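Local structure of Polyphosphate:AMP phosphotransferase (Meiothermus ruber H328, 5O6M) at residues 106-111 against 150-155; 110-113 against 117-120; 170-175 against 201-206; 179-182 against 187-190. The protein transfers phosphate from inorganic polyphosphate to nucleotides, turning AMP into ADP and ADP into ATP, and also acts on guanosine, cytidine and uridine mono- and diphosphates. The protein carries 1 engineered substitution. All blocks are in the same frame, centred on the assembly; numbering follows the deposited sequence.

Following the chain, contacts 1 and 2 start from overlapping residues, Gln110 and Val111 belonging to both. Contact 2 closes first, a short loop that brings 110-113 against 117-120 as the chain enters strand 117-121; contact 1 closes the wider loop around it, when helix 145-158 reaches helix 105-108 and the turn that follows. They touch through Val107 and Phe120, and both reach the second subunit. Contact 3 opens later, just past strand 161-169, and joins the starts of helices 172-183 and 203-217. Contact 4, within that span, folds the end of helix 172-183 onto the following loop. No two loops cross; the centres of contacts 1 and 4 lie about 33 Å apart.

Contact 1: residues 106-111 against 150-155. With ATP (adenosine-5'-triphosphate), chain X.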
# COMPACT_ATOMS: atom_id res chain seq x y z
N ARG D 106 -7.30 5.45 5.37
CA ARG D 106 -6.83 5.88 4.06
C ARG D 106 -6.08 7.20 4.11
O ARG D 106 -5.29 7.49 3.20
CB ARG D 106 -8.01 5.99 3.08
CG ARG D 106 -8.95 7.14 3.37
CD ARG D 106 -9.92 7.33 2.22
NE ARG D 106 -10.68 8.57 2.35
CZ ARG D 106 -11.38 9.11 1.36
NH1 ARG D 106 -11.42 8.51 0.18
NH2 ARG D 106 -12.04 10.24 1.56
N VAL D 107 -6.32 8.03 5.13
CA VAL D 107 -5.61 9.30 5.24
C VAL D 107 -4.24 9.10 5.89
O VAL D 107 -3.24 9.66 5.44
CB VAL D 107 -6.46 10.33 6.01
CG1 VAL D 107 -5.68 11.62 6.18
CG2 VAL D 107 -7.76 10.59 5.29
N HIS D 108 -4.19 8.32 6.97
CA HIS D 108 -2.92 8.09 7.66
C HIS D 108 -1.87 7.52 6.71
O HIS D 108 -0.68 7.87 6.81
CB HIS D 108 -3.11 7.15 8.85
CG HIS D 108 -2.02 7.26 9.87
ND1 HIS D 108 -2.11 6.68 11.12
CD2 HIS D 108 -0.82 7.89 9.84
CE1 HIS D 108 -1.01 6.94 11.81
NE2 HIS D 108 -0.22 7.67 11.05
N GLN D 109 -2.29 6.65 5.79
CA GLN D 109 -1.37 6.04 4.84
C GLN D 109 -0.58 7.08 4.07
O GLN D 109 0.56 6.83 3.66
CB GLN D 109 -2.15 5.15 3.87
CG GLN D 109 -1.33 4.60 2.73
CD GLN D 109 -0.20 3.71 3.20
OE1 GLN D 109 -0.35 2.94 4.15
NE2 GLN D 109 0.95 3.83 2.55
N GLN D 110 -1.16 8.26 3.86
CA GLN D 110 -0.62 9.27 2.96
C GLN D 110 0.20 10.35 3.65
O GLN D 110 0.66 11.27 2.97
CB GLN D 110 -1.77 9.93 2.18
CG GLN D 110 -2.61 8.97 1.35
CD GLN D 110 -1.83 8.43 0.17
OE1 GLN D 110 -0.81 8.99 -0.23
NE2 GLN D 110 -2.33 7.34 -0.42
N VAL D 111 0.42 10.27 4.96
CA VAL D 111 1.13 11.33 5.68
C VAL D 111 2.52 11.50 5.08
O VAL D 111 3.08 10.55 4.52
CB VAL D 111 1.21 11.04 7.18
CG1 VAL D 111 -0.18 10.86 7.78
CG2 VAL D 111 2.08 9.81 7.44
N ARG D 150 -8.30 15.96 16.47
CA ARG D 150 -7.37 16.69 17.33
C ARG D 150 -6.26 15.78 17.82
O ARG D 150 -5.09 16.17 17.83
CB ARG D 150 -8.11 17.31 18.51
CG ARG D 150 -8.90 18.57 18.18
CD ARG D 150 -9.36 19.27 19.45
NE ARG D 150 -10.15 18.38 20.30
CZ ARG D 150 -11.47 18.29 20.26
NH1 ARG D 150 -12.17 19.02 19.40
NH2 ARG D 150 -12.10 17.45 21.07
N GLU D 151 -6.61 14.56 18.23
CA GLU D 151 -5.63 13.64 18.79
C GLU D 151 -4.76 13.03 17.70
O GLU D 151 -3.57 12.80 17.90
CB GLU D 151 -6.33 12.55 19.59
CG GLU D 151 -7.09 13.07 20.80
CD GLU D 151 -6.20 13.85 21.74
OE1 GLU D 151 -6.68 14.83 22.36
OE2 GLU D 151 -5.00 13.51 21.85
N PHE D 152 -5.36 12.75 16.54
CA PHE D 152 -4.57 12.27 15.41
C PHE D 152 -3.52 13.30 15.00
O PHE D 152 -2.34 12.98 14.82
CB PHE D 152 -5.49 11.95 14.23
CG PHE D 152 -4.76 11.60 12.97
CD1 PHE D 152 -3.91 10.51 12.92
CD2 PHE D 152 -4.96 12.34 11.81
CE1 PHE D 152 -3.24 10.18 11.75
CE2 PHE D 152 -4.30 12.02 10.64
CZ PHE D 152 -3.44 10.94 10.61
N GLU D 153 -3.93 14.57 14.88
CA GLU D 153 -2.99 15.61 14.51
C GLU D 153 -2.00 15.90 15.64
O GLU D 153 -0.84 16.23 15.37
CB GLU D 153 -3.74 16.88 14.08
CG GLU D 153 -4.50 16.70 12.77
CD GLU D 153 -5.31 17.92 12.37
OE1 GLU D 153 -5.28 18.92 13.12
OE2 GLU D 153 -5.98 17.87 11.31
N ARG D 154 -2.43 15.78 16.90
CA ARG D 154 -1.49 15.94 18.00
C ARG D 154 -0.37 14.90 17.92
O ARG D 154 0.80 15.23 18.12
CB ARG D 154 -2.20 15.83 19.35
CG ARG D 154 -1.22 15.87 20.52
CD ARG D 154 -1.82 15.33 21.80
NE ARG D 154 -2.95 16.12 22.27
CZ ARG D 154 -2.83 17.15 23.10
NH1 ARG D 154 -1.63 17.49 23.55
NH2 ARG D 154 -3.90 17.83 23.48
N MET D 155 -0.72 13.65 17.63
CA MET D 155 0.29 12.61 17.51
C MET D 155 1.23 12.91 16.35
O MET D 155 2.46 12.79 16.49
CB MET D 155 -0.40 11.25 17.33
CG MET D 155 0.54 10.06 17.18
SD MET D 155 1.09 9.84 15.48
CE MET D 155 -0.48 9.76 14.61
PG ATP X . -12.55 18.09 -6.58
O1G ATP X . -11.68 17.83 -5.38
O2G ATP X . -13.81 18.88 -6.23
O3G ATP X . -11.81 18.81 -7.71
PB ATP X . -12.72 15.83 -8.44
O1B ATP X . -13.82 15.78 -9.42
O2B ATP X . -11.37 16.34 -8.96
O3B ATP X . -13.09 16.70 -7.16
PA ATP X . -12.36 13.76 -6.34
O1A ATP X . -11.04 14.05 -5.76
O2A ATP X . -12.65 12.27 -6.53
O3A ATP X . -12.46 14.39 -7.80
O5' ATP X . -13.56 14.30 -5.36
C5' ATP X . -14.90 13.79 -5.51
C4' ATP X . -15.74 13.99 -4.27
O4' ATP X . -15.29 13.15 -3.19
C3' ATP X . -15.82 15.41 -3.71
O3' ATP X . -17.12 15.94 -3.93
C2' ATP X . -15.56 15.23 -2.20
O2' ATP X . -16.43 15.99 -1.38
C1' ATP X . -15.84 13.74 -2.04
N9 ATP X . -15.29 13.13 -0.84
C8 ATP X . -14.02 13.25 -0.34
N7 ATP X . -13.84 12.67 0.83
C5 ATP X . -15.08 12.13 1.11
C6 ATP X . -15.57 11.40 2.22
N6 ATP X . -14.85 11.12 3.30
N1 ATP X . -16.86 10.99 2.18
C2 ATP X . -17.61 11.32 1.12
N3 ATP X . -17.26 12.01 0.03
C4 ATP X . -15.98 12.39 0.09
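The edge of Phe152 is directed at one face of the His108 imidazole, with CE1 of Phe152 standing over the ring centre. The planes are turned 74° apart and the centroids lie 5.0 Å from each other, which makes a T-shaped stack; the closest pair is Phe152 CE1 with His108 CG at 3.7 Å. Met155, bent at both chi2 and chi3, brings its methyl CE to 4.0 Å from His108 CE1, while Val111 CG1 lies 4.3 Å from Phe152 CZ. In this P-loop kinase fold the contact joins helix 145-158 to helix 105-108 and the type I turn from His108 to Val111. The contact lies at a subunit interface: His108 ND1 is hydrogen-bonded to His108 ND1 of the second subunit, and His108 NE2 to Asp102 of that subunit. An alanine in place of His108 would remove the imidazole and is likely to leave the Phe152 edge facing a gap, abolish the histidine pair between the subunits and leave Asp102 of the second subunit without its imidazole partner. Two residues earlier, Arg106 reaches the nucleotide, its extended chain carrying NH2 to 3.1 Å from ATP N7, at the guanidinium edge and in its plane.

Contact 2: residues 110-113 against 117-120; sequences QVPR and LVIF. With PO4 (phosphate ion), chain V.
Pro112 and Val118 point at each other across a short loop: the pyrrolidine CB meets the Val118 methyl CG2 at 3.4 Å, closer than usual van der Waals contact. The loop feeds strand 117-121 of the parallel sheet, whose strand order 2-3-1-4-5 is that of P-loop kinases; this strand runs between 86-90 and 57-64, so the loop packs against the side chains on one side of the sheet. Val118 places CG2 beside its own backbone N, and from there the methyl also lies 3.5 Å from Pro112 CA; its other branch, CG1, is 3.9 Å from Gln110 O. Phe120 presents an edge to the loop. With CG opposite the carbonyl carbon (chi1 -83°), the ring brings CE1 to 3.7 Å from Gln110 O, which lies in the ring plane, and to 3.9 Å from Gln110 CB. Gln110 O also accepts a hydrogen bond from Arg87. Phe91, a residue of the ATP pocket, forms an edge-to-face pair with the same Phe120 ring. One residue on from Pro112, Arg113 turns to the second subunit, where its NH2 pairs with Glu96 of that subunit. Arg101 NH1 of the second subunit binds a phosphate ion, probably from the crystallisation liquor, that Arg113 shares: bent at chi3, its chain sets NH1 2.7 Å from phosphate O3, with an N-H...O angle of 148°.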
# COMPACT_ATOMS: atom_id res chain seq x y z
N GLN D 110 -1.16 8.26 3.86
CA GLN D 110 -0.62 9.27 2.96
C GLN D 110 0.20 10.35 3.65
O GLN D 110 0.66 11.27 2.97
CB GLN D 110 -1.77 9.93 2.18
CG GLN D 110 -2.61 8.97 1.35
CD GLN D 110 -1.83 8.43 0.17
OE1 GLN D 110 -0.81 8.99 -0.23
NE2 GLN D 110 -2.33 7.34 -0.42
N VAL D 111 0.42 10.27 4.96
CA VAL D 111 1.13 11.33 5.68
C VAL D 111 2.52 11.50 5.08
O VAL D 111 3.08 10.55 4.52
CB VAL D 111 1.21 11.04 7.18
CG1 VAL D 111 -0.18 10.86 7.78
CG2 VAL D 111 2.08 9.81 7.44
N PRO D 112 3.12 12.69 5.18
CA PRO D 112 4.45 12.89 4.60
C PRO D 112 5.51 12.18 5.41
O PRO D 112 5.43 12.07 6.64
CB PRO D 112 4.63 14.41 4.65
CG PRO D 112 3.80 14.83 5.82
CD PRO D 112 2.59 13.92 5.79
N ARG D 113 6.53 11.69 4.71
CA ARG D 113 7.70 11.11 5.35
C ARG D 113 8.76 12.20 5.56
O ARG D 113 8.60 13.34 5.14
CB ARG D 113 8.25 9.95 4.52
CG ARG D 113 8.71 10.33 3.12
CD ARG D 113 9.83 9.41 2.67
NE ARG D 113 11.04 9.62 3.46
CZ ARG D 113 11.95 8.67 3.71
NH1 ARG D 113 11.77 7.45 3.24
NH2 ARG D 113 13.02 8.95 4.44
N LEU D 117 7.20 17.09 1.57
CA LEU D 117 6.09 18.01 1.76
C LEU D 117 4.90 17.44 1.01
O LEU D 117 4.97 17.23 -0.20
CB LEU D 117 6.43 19.42 1.27
CG LEU D 117 5.47 20.57 1.58
CD1 LEU D 117 6.10 21.90 1.23
CD2 LEU D 117 4.13 20.41 0.86
N VAL D 118 3.81 17.19 1.73
CA VAL D 118 2.61 16.60 1.15
C VAL D 118 1.48 17.61 1.24
O VAL D 118 1.27 18.25 2.27
CB VAL D 118 2.23 15.28 1.83
CG1 VAL D 118 0.86 14.83 1.37
CG2 VAL D 118 3.27 14.21 1.54
N ILE D 119 0.73 17.74 0.14
CA ILE D 119 -0.47 18.55 0.10
C ILE D 119 -1.66 17.61 0.10
O ILE D 119 -1.79 16.76 -0.79
CB ILE D 119 -0.50 19.47 -1.12
CG1 ILE D 119 0.73 20.38 -1.11
CG2 ILE D 119 -1.77 20.30 -1.14
CD1 ILE D 119 1.13 20.88 -2.48
N PHE D 120 -2.51 17.72 1.12
CA PHE D 120 -3.79 17.02 1.14
C PHE D 120 -4.80 17.83 0.35
O PHE D 120 -5.24 18.90 0.80
CB PHE D 120 -4.25 16.77 2.58
CG PHE D 120 -3.65 15.55 3.22
CD1 PHE D 120 -2.66 14.82 2.57
CD2 PHE D 120 -4.08 15.12 4.47
CE1 PHE D 120 -2.10 13.70 3.16
CE2 PHE D 120 -3.53 14.00 5.06
CZ PHE D 120 -2.54 13.28 4.41
P PO4 V . 9.34 5.75 1.05
O1 PO4 V . 9.97 6.75 0.11
O2 PO4 V . 10.00 4.41 0.91
O3 PO4 V . 9.49 6.23 2.48
O4 PO4 V . 7.87 5.63 0.72

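Contact 3: residues 170-175 against 201-206; sequences ISKDEQ and RLWDRY
Gln175 OE1 accepts a hydrogen bond from Arg200 NH1 and, near the plane of the Trp203 indole, lies at the ring edge only 2.9 Å from Trp203 CE3, a very close approach. The amide is turned 64° from the indole, and its other end is held as well, Gln175 NE2 donating to Asp66 O; bonds at both ends fix the rotation of the amide. Ile170 O lies at the indole edge, 3.4 Å from Trp203 CH2; Ser171 O comes obliquely to 3.2 Å from the same carbon, and Ile170 CG1 packs on it at 4.2 Å. One face belongs to Lys172. Its CA sits 3.5 Å from the centroid of the six-membered ring of Trp203, 18° off the normal, a CH-pi contact. Because CG is set opposite the backbone N (chi1 -174°) and the chain is extended beyond it, the aliphatic part runs on across the indole, with CB 3.5 Å from Trp203 CE2. The contact thus lodges a tryptophan from the first turn of helix 203-217 against the start of helix 172-183. Both helices belong to the segment between strands 161-169 and 224-228, which probably corresponds to the lid of P-loop kinases. Ser171 is the N-cap of the earlier helix, its OG accepting from Glu174 N at 3.0 Å. Arg200 NH1 also bonds Lys172 O, tying Lys172 and Gln175 to helix 195-201.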
# COMPACT_ATOMS: atom_id res chain seq x y z
N ILE D 170 -14.37 31.54 0.19
CA ILE D 170 -15.05 32.31 -0.84
C ILE D 170 -16.49 32.55 -0.41
O ILE D 170 -17.04 31.84 0.45
CB ILE D 170 -15.00 31.63 -2.22
CG1 ILE D 170 -15.74 30.30 -2.19
CG2 ILE D 170 -13.56 31.45 -2.69
CD1 ILE D 170 -16.07 29.75 -3.57
N SER D 171 -17.11 33.55 -1.02
CA SER D 171 -18.49 33.90 -0.76
C SER D 171 -19.44 33.06 -1.62
O SER D 171 -19.03 32.43 -2.60
CB SER D 171 -18.72 35.38 -1.03
OG SER D 171 -18.51 35.65 -2.41
N LYS D 172 -20.72 33.08 -1.24
CA LYS D 172 -21.71 32.31 -1.99
C LYS D 172 -21.85 32.83 -3.41
O LYS D 172 -21.99 32.05 -4.36
CB LYS D 172 -23.06 32.34 -1.28
CG LYS D 172 -24.11 31.46 -1.93
CD LYS D 172 -25.42 31.45 -1.16
CE LYS D 172 -26.45 30.57 -1.85
NZ LYS D 172 -27.65 30.32 -1.00
N ASP D 173 -21.83 34.16 -3.58
CA ASP D 173 -21.93 34.73 -4.92
C ASP D 173 -20.66 34.50 -5.72
O ASP D 173 -20.72 34.29 -6.94
CB ASP D 173 -22.24 36.23 -4.82
CG ASP D 173 -21.93 36.97 -6.11
OD1 ASP D 173 -22.63 36.74 -7.12
OD2 ASP D 173 -20.99 37.79 -6.10
N GLU D 174 -19.50 34.52 -5.06
CA GLU D 174 -18.26 34.23 -5.77
C GLU D 174 -18.25 32.81 -6.32
O GLU D 174 -17.82 32.58 -7.45
CB GLU D 174 -17.05 34.46 -4.86
CG GLU D 174 -15.74 34.09 -5.53
CD GLU D 174 -15.44 34.96 -6.73
OE1 GLU D 174 -15.93 36.11 -6.78
OE2 GLU D 174 -14.71 34.50 -7.64
N GLN D 175 -18.72 31.84 -5.53
CA GLN D 175 -18.79 30.48 -6.03
C GLN D 175 -19.66 30.40 -7.28
O GLN D 175 -19.37 29.63 -8.21
CB GLN D 175 -19.32 29.53 -4.96
CG GLN D 175 -19.45 28.10 -5.45
CD GLN D 175 -20.15 27.18 -4.47
OE1 GLN D 175 -21.19 27.53 -3.90
NE2 GLN D 175 -19.58 26.00 -4.26
N ARG D 201 -26.67 24.06 -3.33
CA ARG D 201 -27.97 24.24 -2.70
C ARG D 201 -27.88 24.08 -1.18
O ARG D 201 -28.70 24.65 -0.46
CB ARG D 201 -28.95 23.24 -3.32
CG ARG D 201 -30.32 23.19 -2.70
CD ARG D 201 -31.09 22.04 -3.33
NE ARG D 201 -30.52 20.75 -2.98
CZ ARG D 201 -30.71 20.13 -1.82
NH1 ARG D 201 -31.47 20.68 -0.88
NH2 ARG D 201 -30.13 18.95 -1.60
N LEU D 202 -26.89 23.33 -0.69
CA LEU D 202 -26.64 23.14 0.73
C LEU D 202 -25.58 24.10 1.28
O LEU D 202 -24.96 23.81 2.30
CB LEU D 202 -26.21 21.70 1.01
CG LEU D 202 -27.22 20.57 0.80
CD1 LEU D 202 -26.50 19.24 0.68
CD2 LEU D 202 -28.21 20.53 1.96
N TRP D 203 -25.35 25.24 0.61
CA TRP D 203 -24.25 26.13 0.98
C TRP D 203 -24.20 26.40 2.48
O TRP D 203 -23.13 26.32 3.10
CB TRP D 203 -24.38 27.45 0.21
CG TRP D 203 -23.40 28.49 0.65
CD1 TRP D 203 -23.53 29.36 1.70
CD2 TRP D 203 -22.14 28.82 0.03
NE1 TRP D 203 -22.44 30.18 1.78
CE2 TRP D 203 -21.57 29.87 0.77
CE3 TRP D 203 -21.45 28.31 -1.08
CZ2 TRP D 203 -20.34 30.43 0.44
CZ3 TRP D 203 -20.23 28.87 -1.40
CH2 TRP D 203 -19.68 29.92 -0.65
N ASP D 204 -25.34 26.71 3.09
CA ASP D 204 -25.33 27.14 4.49
C ASP D 204 -24.98 25.98 5.42
O ASP D 204 -24.24 26.17 6.40
CB ASP D 204 -26.66 27.77 4.87
CG ASP D 204 -26.92 29.07 4.14
OD1 ASP D 204 -25.99 29.91 4.09
OD2 ASP D 204 -28.04 29.26 3.61
N ARG D 205 -25.51 24.79 5.16
CA ARG D 205 -25.16 23.65 6.00
C ARG D 205 -23.67 23.32 5.90
O ARG D 205 -23.06 22.91 6.89
CB ARG D 205 -26.01 22.44 5.64
CG ARG D 205 -27.46 22.55 6.10
CD ARG D 205 -28.11 21.17 6.21
NE ARG D 205 -29.28 21.04 5.35
CZ ARG D 205 -30.54 21.13 5.77
NH1 ARG D 205 -31.54 20.99 4.91
NH2 ARG D 205 -30.79 21.36 7.05
N TYR D 206 -23.07 23.51 4.72
CA TYR D 206 -21.63 23.32 4.59
C TYR D 206 -20.86 24.38 5.36
O TYR D 206 -19.87 24.07 6.03
CB TYR D 206 -21.22 23.33 3.11
CG TYR D 206 -21.23 21.96 2.46
CD1 TYR D 206 -22.20 21.62 1.53
CD2 TYR D 206 -20.26 21.02 2.77
CE1 TYR D 206 -22.20 20.37 0.93
CE2 TYR D 206 -20.25 19.77 2.18
CZ TYR D 206 -21.23 19.45 1.26
OH TYR D 206 -21.22 18.20 0.67

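Contact 4: residues 179-182 against 187-190; sequences LQER and EKRW. With PO4 (phosphate ion), chain Y; PO4 (phosphate ion), chain B.
The chain doubles back after helix 172-183 so that the CA atoms of Arg182 and Lys188 come within 5.3 Å, and Arg182 O receives the Arg189 CA-H at a CA-to-O distance of 3.4 Å, while Arg189 N, though close, lies at too poor an angle for a hydrogen bond. Lys188 points back at the helix with its chain fully extended, and NZ reaches Glu181 OE2 at 3.2 Å to form a salt bridge. The ammonium group stands above the carboxylate, 37° out of its plane. Glu181 gets there by a bend at chi2 (-72°), which turns its end toward the loop. Lys188 NZ makes a further, weak bond to a phosphate ion, its O2 3.5 Å away. The loop leads on to helix 195-201 between the fourth and fifth strands of the P-loop kinase sheet. Replacing Glu181 by an alanine removes the carboxylate and is likely to leave the Lys188 ammonium with just the weak phosphate bond among the contacts described here, and more mobile. A bound phosphate is also hydrogen-bonded by the backbone N of Gly69, Lys70 and Asp71; the ions probably come from the crystallisation liquor, but may mark where polyphosphate binds. Arg182 lays CG 3.6 Å from Lys188 O and then, bent at chi3, directs NH1 at O2 of a second phosphate ion, 2.7 Å off and nearly straight (N-H...O angle 170°), with the ion at the edge of the guanidinium.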
# COMPACT_ATOMS: atom_id res chain seq x y z
N LEU D 179 -18.34 28.60 -10.70
CA LEU D 179 -19.08 27.47 -11.27
C LEU D 179 -19.59 27.80 -12.66
O LEU D 179 -19.48 26.99 -13.58
CB LEU D 179 -20.24 27.08 -10.34
CG LEU D 179 -19.89 26.28 -9.09
CD1 LEU D 179 -21.09 26.18 -8.16
CD2 LEU D 179 -19.39 24.89 -9.45
N GLN D 180 -20.16 29.00 -12.85
CA GLN D 180 -20.58 29.44 -14.17
C GLN D 180 -19.40 29.48 -15.14
O GLN D 180 -19.43 28.87 -16.21
CB GLN D 180 -21.26 30.81 -14.09
CG GLN D 180 -22.02 31.21 -15.35
CD GLN D 180 -23.20 30.31 -15.65
OE1 GLN D 180 -24.27 30.46 -15.07
NE2 GLN D 180 -23.01 29.38 -16.57
N GLU D 181 -18.35 30.23 -14.78
CA GLU D 181 -17.15 30.27 -15.61
C GLU D 181 -16.64 28.87 -15.90
O GLU D 181 -16.08 28.61 -16.97
CB GLU D 181 -16.08 31.11 -14.92
CG GLU D 181 -15.04 31.71 -15.86
CD GLU D 181 -14.09 30.68 -16.42
OE1 GLU D 181 -13.80 30.73 -17.64
OE2 GLU D 181 -13.63 29.81 -15.65
N ARG D 182 -16.84 27.94 -14.96
CA ARG D 182 -16.45 26.55 -15.18
C ARG D 182 -17.23 25.95 -16.34
O ARG D 182 -16.69 25.15 -17.12
CB ARG D 182 -16.67 25.74 -13.91
CG ARG D 182 -15.91 24.43 -13.82
CD ARG D 182 -15.97 23.89 -12.39
NE ARG D 182 -14.94 24.47 -11.53
CZ ARG D 182 -14.43 23.86 -10.46
NH1 ARG D 182 -13.48 24.45 -9.74
NH2 ARG D 182 -14.87 22.66 -10.11
N GLU D 187 -12.29 24.35 -21.87
CA GLU D 187 -11.14 23.75 -21.20
C GLU D 187 -11.40 23.45 -19.73
O GLU D 187 -10.54 22.83 -19.09
CB GLU D 187 -9.93 24.67 -21.33
CG GLU D 187 -9.41 24.83 -22.76
CD GLU D 187 -8.03 25.46 -22.81
OE1 GLU D 187 -7.27 25.16 -23.76
OE2 GLU D 187 -7.70 26.26 -21.91
N LYS D 188 -12.55 23.87 -19.19
CA LYS D 188 -12.88 23.62 -17.79
C LYS D 188 -14.18 22.86 -17.56
O LYS D 188 -14.42 22.44 -16.43
CB LYS D 188 -12.93 24.94 -17.01
CG LYS D 188 -11.61 25.67 -16.91
CD LYS D 188 -11.75 26.89 -16.01
CE LYS D 188 -10.46 27.70 -15.92
NZ LYS D 188 -10.61 28.88 -15.02
N ARG D 189 -15.03 22.69 -18.58
CA ARG D 189 -16.29 21.98 -18.35
C ARG D 189 -16.09 20.63 -17.70
O ARG D 189 -16.95 20.17 -16.94
CB ARG D 189 -17.09 21.81 -19.65
CG ARG D 189 -17.84 23.04 -20.11
CD ARG D 189 -18.68 22.73 -21.34
NE ARG D 189 -19.52 23.85 -21.74
CZ ARG D 189 -20.75 24.06 -21.27
NH1 ARG D 189 -21.45 25.10 -21.69
NH2 ARG D 189 -21.28 23.21 -20.40
N TRP D 190 -14.97 19.96 -17.97
CA TRP D 190 -14.77 18.63 -17.39
C TRP D 190 -14.77 18.67 -15.87
O TRP D 190 -15.07 17.65 -15.24
CB TRP D 190 -13.45 18.03 -17.89
CG TRP D 190 -12.25 18.78 -17.41
CD1 TRP D 190 -11.71 19.91 -17.94
CD2 TRP D 190 -11.44 18.46 -16.26
NE1 TRP D 190 -10.62 20.31 -17.21
CE2 TRP D 190 -10.43 19.43 -16.17
CE3 TRP D 190 -11.48 17.43 -15.31
CZ2 TRP D 190 -9.47 19.42 -15.17
CZ3 TRP D 190 -10.52 17.42 -14.31
CH2 TRP D 190 -9.52 18.40 -14.25
P PO4 Y . -11.21 24.20 -6.80
O1 PO4 Y . -11.01 25.55 -7.47
O2 PO4 Y . -12.27 23.42 -7.54
O3 PO4 Y . -9.90 23.44 -6.84
O4 PO4 Y . -11.64 24.37 -5.36
P PO4 B . -9.30 25.93 -12.28
O1 PO4 B . -8.34 27.10 -12.38
O2 PO4 B . -10.70 26.40 -12.60
O3 PO4 B . -8.87 24.88 -13.28
O4 PO4 B . -9.26 25.37 -10.88